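Local structure of citrate lyase subunit beta-like protein (6CHU) at residues 95-101 with 114-120; 38-44 with 68-74. The protein is a magnesium-dependent lyase of the HpcH/HpaI aldolase family, a homotrimeric TIM-barrel enzyme linked to itaconate dissimilation and leucine catabolism. All coordinates share one frame; numbering follows the deposited sequence.

Contact 1: residues 95-101 with 114-120; sequences TVMLPKA and DVIALVE. With MG (magnesium ion), chain B.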
# COMPACT_ATOMS: atom_id res chain seq x y z
N THR A 95 -30.25 -1.99 2.56
CA THR A 95 -28.82 -1.87 2.34
C THR A 95 -28.55 -0.79 1.32
O THR A 95 -29.14 -0.79 0.23
CB THR A 95 -28.23 -3.22 1.89
OG1 THR A 95 -28.53 -4.21 2.88
CG2 THR A 95 -26.71 -3.14 1.69
N VAL A 96 -27.69 0.16 1.68
CA VAL A 96 -27.33 1.26 0.79
C VAL A 96 -25.84 1.19 0.47
O VAL A 96 -25.03 0.68 1.24
CB VAL A 96 -27.68 2.64 1.38
CG1 VAL A 96 -29.20 2.78 1.56
CG2 VAL A 96 -26.95 2.87 2.71
N MET A 97 -25.49 1.73 -0.69
CA MET A 97 -24.11 1.91 -1.11
C MET A 97 -23.79 3.39 -1.01
O MET A 97 -24.50 4.22 -1.60
CB MET A 97 -23.88 1.39 -2.53
CG MET A 97 -22.46 1.61 -3.03
SD MET A 97 -22.20 0.93 -4.69
CE MET A 97 -22.21 -0.82 -4.37
N LEU A 98 -22.74 3.72 -0.26
CA LEU A 98 -22.36 5.11 -0.01
C LEU A 98 -21.18 5.49 -0.90
O LEU A 98 -20.06 5.00 -0.67
CB LEU A 98 -21.98 5.29 1.46
CG LEU A 98 -21.43 6.68 1.82
CD1 LEU A 98 -22.49 7.74 1.71
CD2 LEU A 98 -20.78 6.66 3.22
N PRO A 99 -21.36 6.35 -1.90
CA PRO A 99 -20.23 6.74 -2.75
C PRO A 99 -19.39 7.79 -2.04
O PRO A 99 -19.84 8.47 -1.11
CB PRO A 99 -20.92 7.33 -3.99
CG PRO A 99 -22.15 7.98 -3.41
CD PRO A 99 -22.59 7.07 -2.26
N LYS A 100 -18.16 7.94 -2.53
CA LYS A 100 -17.19 8.86 -1.93
C LYS A 100 -17.14 8.68 -0.42
O LYS A 100 -17.04 9.65 0.34
CB LYS A 100 -17.50 10.32 -2.30
CG LYS A 100 -17.15 10.72 -3.76
CD LYS A 100 -18.23 10.27 -4.76
CE LYS A 100 -17.83 10.61 -6.21
NZ LYS A 100 -18.96 10.38 -7.16
N ALA A 101 -17.21 7.43 0.03
CA ALA A 101 -17.18 7.18 1.47
C ALA A 101 -15.82 7.60 2.04
O ALA A 101 -14.77 7.15 1.57
CB ALA A 101 -17.44 5.70 1.76
N ASP A 114 -27.81 -1.11 6.59
CA ASP A 114 -26.55 -1.75 6.23
C ASP A 114 -25.90 -0.95 5.11
O ASP A 114 -26.58 -0.43 4.22
CB ASP A 114 -26.78 -3.20 5.77
CG ASP A 114 -27.08 -4.16 6.93
OD1 ASP A 114 -26.98 -3.76 8.11
OD2 ASP A 114 -27.41 -5.32 6.64
N VAL A 115 -24.57 -0.83 5.15
CA VAL A 115 -23.85 0.08 4.26
C VAL A 115 -22.74 -0.66 3.52
O VAL A 115 -21.91 -1.34 4.14
CB VAL A 115 -23.25 1.27 5.03
CG1 VAL A 115 -22.50 2.21 4.08
CG2 VAL A 115 -24.37 2.02 5.77
N ILE A 116 -22.72 -0.51 2.20
CA ILE A 116 -21.56 -0.85 1.38
C ILE A 116 -20.85 0.46 1.09
O ILE A 116 -21.38 1.33 0.39
CB ILE A 116 -21.96 -1.58 0.10
CG1 ILE A 116 -22.71 -2.86 0.48
CG2 ILE A 116 -20.72 -1.89 -0.77
CD1 ILE A 116 -23.32 -3.61 -0.68
N ALA A 117 -19.65 0.63 1.65
CA ALA A 117 -18.89 1.86 1.48
C ALA A 117 -18.08 1.77 0.19
O ALA A 117 -17.29 0.83 0.01
CB ALA A 117 -17.97 2.09 2.68
N LEU A 118 -18.30 2.73 -0.70
CA LEU A 118 -17.59 2.80 -1.98
C LEU A 118 -16.50 3.85 -1.81
O LEU A 118 -16.77 5.05 -1.79
CB LEU A 118 -18.55 3.12 -3.12
CG LEU A 118 -17.96 3.57 -4.46
CD1 LEU A 118 -16.97 2.54 -4.99
CD2 LEU A 118 -19.10 3.79 -5.47
N VAL A 119 -15.27 3.38 -1.65
CA VAL A 119 -14.10 4.24 -1.50
C VAL A 119 -13.57 4.60 -2.88
O VAL A 119 -13.21 3.72 -3.67
CB VAL A 119 -13.02 3.55 -0.65
CG1 VAL A 119 -11.71 4.36 -0.68
CG2 VAL A 119 -13.51 3.39 0.80
N GLU A 120 -13.54 5.90 -3.18
CA GLU A 120 -13.13 6.39 -4.49
C GLU A 120 -12.51 7.78 -4.38
O GLU A 120 -12.58 8.58 -5.32
CB GLU A 120 -14.33 6.39 -5.47
CG GLU A 120 -15.60 7.02 -4.91
CD GLU A 120 -16.83 6.78 -5.77
OE1 GLU A 120 -16.67 6.39 -6.95
OE2 GLU A 120 -17.96 7.00 -5.24
MG MG B . -17.81 6.79 -8.69
O HOH W 1 -27.26 -6.18 4.23
O HOH W 2 -19.39 7.37 -7.45
O HOH W 3 -14.07 7.84 -1.03
O HOH W 4 -16.09 6.10 -9.85
O HOH W 5 -18.93 7.36 -10.39

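Contact 2: residues 38-44 with 68-74; sequences VVILDLE and RTVVRIN. With ACT (acetate ion), chain E; ACT (acetate ion), chain F.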
# COMPACT_ATOMS: atom_id res chain seq x y z
N VAL A 38 -27.09 -9.55 -7.94
CA VAL A 38 -27.59 -8.44 -7.12
C VAL A 38 -27.66 -7.21 -8.01
O VAL A 38 -26.75 -6.97 -8.82
CB VAL A 38 -26.69 -8.17 -5.89
CG1 VAL A 38 -27.11 -6.88 -5.17
CG2 VAL A 38 -26.74 -9.33 -4.93
N VAL A 39 -28.73 -6.44 -7.88
CA VAL A 39 -28.89 -5.19 -8.62
C VAL A 39 -28.58 -4.03 -7.68
O VAL A 39 -29.07 -4.00 -6.54
CB VAL A 39 -30.30 -5.06 -9.20
CG1 VAL A 39 -30.51 -3.69 -9.81
CG2 VAL A 39 -30.54 -6.16 -10.24
N ILE A 40 -27.80 -3.07 -8.15
CA ILE A 40 -27.58 -1.81 -7.45
C ILE A 40 -28.44 -0.76 -8.14
O ILE A 40 -28.08 -0.27 -9.22
CB ILE A 40 -26.11 -1.39 -7.45
CG1 ILE A 40 -25.20 -2.51 -6.94
CG2 ILE A 40 -25.92 -0.13 -6.60
CD1 ILE A 40 -23.72 -2.30 -7.32
N LEU A 41 -29.57 -0.40 -7.54
CA LEU A 41 -30.39 0.67 -8.09
C LEU A 41 -29.72 1.99 -7.73
O LEU A 41 -29.45 2.25 -6.55
CB LEU A 41 -31.83 0.61 -7.58
CG LEU A 41 -32.65 -0.61 -8.04
CD1 LEU A 41 -33.99 -0.67 -7.29
CD2 LEU A 41 -32.91 -0.61 -9.56
N ASP A 42 -29.41 2.79 -8.75
CA ASP A 42 -28.46 3.88 -8.61
C ASP A 42 -29.19 5.22 -8.57
O ASP A 42 -29.89 5.57 -9.53
CB ASP A 42 -27.45 3.85 -9.75
CG ASP A 42 -26.28 4.76 -9.51
OD1 ASP A 42 -26.12 5.25 -8.36
OD2 ASP A 42 -25.51 4.98 -10.47
N LEU A 43 -29.00 5.96 -7.48
CA LEU A 43 -29.44 7.35 -7.40
C LEU A 43 -28.30 8.34 -7.59
O LEU A 43 -28.55 9.55 -7.65
CB LEU A 43 -30.11 7.61 -6.04
CG LEU A 43 -31.30 6.73 -5.66
CD1 LEU A 43 -31.67 6.99 -4.18
CD2 LEU A 43 -32.49 7.00 -6.57
N GLU A 44 -27.06 7.86 -7.70
CA GLU A 44 -25.92 8.76 -7.83
C GLU A 44 -25.49 8.90 -9.29
O GLU A 44 -26.29 9.31 -10.14
CB GLU A 44 -24.75 8.31 -6.94
CG GLU A 44 -23.74 9.44 -6.63
CD GLU A 44 -22.28 9.05 -6.84
OE1 GLU A 44 -22.00 8.07 -7.56
OE2 GLU A 44 -21.41 9.73 -6.26
N ARG A 68 -32.04 -9.07 -2.80
CA ARG A 68 -31.07 -9.11 -3.89
C ARG A 68 -30.88 -7.74 -4.53
O ARG A 68 -30.42 -7.67 -5.68
CB ARG A 68 -31.49 -10.14 -4.95
CG ARG A 68 -31.46 -11.57 -4.46
CD ARG A 68 -30.04 -11.98 -4.09
NE ARG A 68 -29.93 -13.42 -3.84
CZ ARG A 68 -29.90 -13.97 -2.63
NH1 ARG A 68 -29.98 -13.20 -1.55
NH2 ARG A 68 -29.80 -15.28 -2.49
N THR A 69 -31.24 -6.67 -3.83
CA THR A 69 -31.15 -5.32 -4.38
C THR A 69 -30.59 -4.38 -3.32
O THR A 69 -31.01 -4.41 -2.17
CB THR A 69 -32.52 -4.82 -4.85
OG1 THR A 69 -33.13 -5.83 -5.66
CG2 THR A 69 -32.36 -3.55 -5.69
N VAL A 70 -29.64 -3.54 -3.76
CA VAL A 70 -28.96 -2.51 -2.98
C VAL A 70 -29.19 -1.17 -3.67
O VAL A 70 -29.32 -1.11 -4.90
CB VAL A 70 -27.45 -2.83 -2.86
CG1 VAL A 70 -26.66 -1.67 -2.24
CG2 VAL A 70 -27.24 -4.11 -2.07
N VAL A 71 -29.27 -0.09 -2.90
CA VAL A 71 -29.52 1.24 -3.46
C VAL A 71 -28.28 2.10 -3.25
O VAL A 71 -27.86 2.31 -2.11
CB VAL A 71 -30.77 1.90 -2.83
CG1 VAL A 71 -31.02 3.27 -3.44
CG2 VAL A 71 -32.00 1.00 -3.02
N ARG A 72 -27.69 2.60 -4.34
CA ARG A 72 -26.61 3.57 -4.21
C ARG A 72 -27.20 4.96 -4.04
O ARG A 72 -27.90 5.47 -4.92
CB ARG A 72 -25.64 3.55 -5.40
CG ARG A 72 -24.49 4.55 -5.15
CD ARG A 72 -23.26 4.35 -6.04
NE ARG A 72 -23.49 4.77 -7.42
CZ ARG A 72 -22.50 4.93 -8.31
NH1 ARG A 72 -21.25 4.70 -7.93
NH2 ARG A 72 -22.75 5.30 -9.56
N ILE A 73 -26.95 5.55 -2.87
CA ILE A 73 -27.42 6.89 -2.56
C ILE A 73 -26.33 7.89 -2.94
O ILE A 73 -25.29 7.50 -3.49
CB ILE A 73 -27.81 7.02 -1.07
CG1 ILE A 73 -26.59 6.78 -0.17
CG2 ILE A 73 -28.94 6.04 -0.74
CD1 ILE A 73 -26.91 6.81 1.36
N ASN A 74 -26.56 9.16 -2.66
CA ASN A 74 -25.59 10.20 -2.97
C ASN A 74 -24.67 10.42 -1.77
O ASN A 74 -24.85 9.85 -0.69
CB ASN A 74 -26.32 11.46 -3.41
CG ASN A 74 -26.86 11.34 -4.84
OD1 ASN A 74 -26.14 11.63 -5.79
ND2 ASN A 74 -28.09 10.86 -4.98
C ACT E . -20.84 4.65 -12.35
O ACT E . -19.96 4.44 -13.23
OXT ACT E . -20.79 5.46 -11.39
CH3 ACT E . -22.15 3.79 -12.47
C ACT F . -17.95 3.82 -9.17
O ACT F . -16.72 3.57 -9.23
OXT ACT F . -18.52 4.90 -8.84
CH3 ACT F . -18.90 2.65 -9.57

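Contact 1: residues 95-101 with 114-120
Met-97 lies across the barrel-facing side of 114-120, spanning Ile-116 and Leu-118. Its CG is anti to the backbone N (chi1 178°) and lies against CB of Leu-118. The chain then bends at the sulfur, and CE of Met-97 rests 4.0 Å from CG2 of Ile-116. On this face too, CG2 of Thr-95 fits beside CD1 of Ile-116, 4.2 Å away. Met-141 of strand 137-142 and Arg-72 also press on Met-97. On the outer face, CG1 of Val-115 touches CB of Leu-98, while its CG2 meets CG2 of Val-96. Leu-88 and Gln-81 of helix 79-89 cover this side. The segments are neighbouring parallel strands of the TIM barrel, joined through helix 104-108 as a beta-alpha-beta unit. Val-96 N bonds Asp-114 O, and Leu-98 N bonds Ile-116 O. In return, Ile-116 N bonds Val-96 O, and Leu-118 N bonds Leu-98 O. Past the end of strand 95-98, CB of Ala-101 turns in and meets CB of Ala-117 at 3.8 Å. From the end of 114-120, Glu-120 reaches across to 95-101, its CG between the backbone N and the carbonyl carbon (chi1 48°). OE2 of Glu-120 accepts from the backbone N of Lys-100 at 2.9 Å with its anti lone pair. OE1 of Glu-120 binds the magnesium ion at 2.1 Å, alongside Asp-146. CD of Lys-100 lies 3.3 Å from OE2 of Glu-120. NZ makes salt bridges to Glu-44 and Asp-45 and a hydrogen bond to Asp-146; a metal-bound water also links it to that OE2.

Contact 2: residues 38-44 with 68-74
The substrate-binding Arg-72 stands at the C-terminal end of two adjacent parallel TIM-barrel strands, 38-42 and 69-72, linked through helix 52-61 as a beta-alpha-beta unit. Asp-42 lies beside it. Both have CG anti to the backbone N (chi1 -167° for Asp-42, -177° for Arg-72), and the side chains point the same way. The arginine grips the carboxylate side-on. NE of Arg-72 gives a nearly straight bond of 2.8 Å to OD1 of Asp-42, and NH2 reaches OD2 of the same residue at 2.9 Å. The two planes are 51° apart, and NE meets OD1 from above the carboxylate. The backbone N of Glu-44 reaches that OD1 from the opposite face, closing an Asx turn. Asp-42 is thus itself fixed while it holds the guanidinium. Glu-44 comes over a face of that group, with OE1 3.3 Å from CZ of Arg-72. This is a contact of charges, since no N-H points at the oxygen. The other oxygen of Glu-44 pairs with Lys-100. Nearer the strand, CG2 of Ile-40 packs against CB of Arg-72. On the opposite face of the sheet, CD1 of Leu-41 touches CG2 of Thr-69. Just past the strand, CD1 of Leu-43 reaches CG1 of Val-71, which is on the same face as Leu-41. ND2 of Asn-74 donates to O of Leu-43 from above the carbonyl plane, and also bonds Asp-84. Two acetates, probably from the crystallisation liquor, sit on Arg-72: its NH1 bonds OXT of one at 2.9 Å, and its NH2 bonds OXT of the other at 2.7 Å.

Both contacts are buried and belong to the same closed barrel. Contact 2 joins strands 38-42 and 69-72, and contact 1 joins 95-98 and 114-119. Strands 69-72 and 95-98 are themselves neighbours, so the four lie in sequence round the wall. Along the strands, before their C-terminal ends, both are mainly apolar; the chemistry differs at those ends. Contact 1 supplies a carboxylate to the magnesium ion, whereas contact 2 offers a guanidinium to anions. The two meet directly: NZ of Lys-100 forms a salt bridge of 2.7 Å with OE2 of Glu-44, and Pro-99 packs on Glu-44. Both sets of groups gather at the C-terminal end of the barrel, close to the magnesium ion.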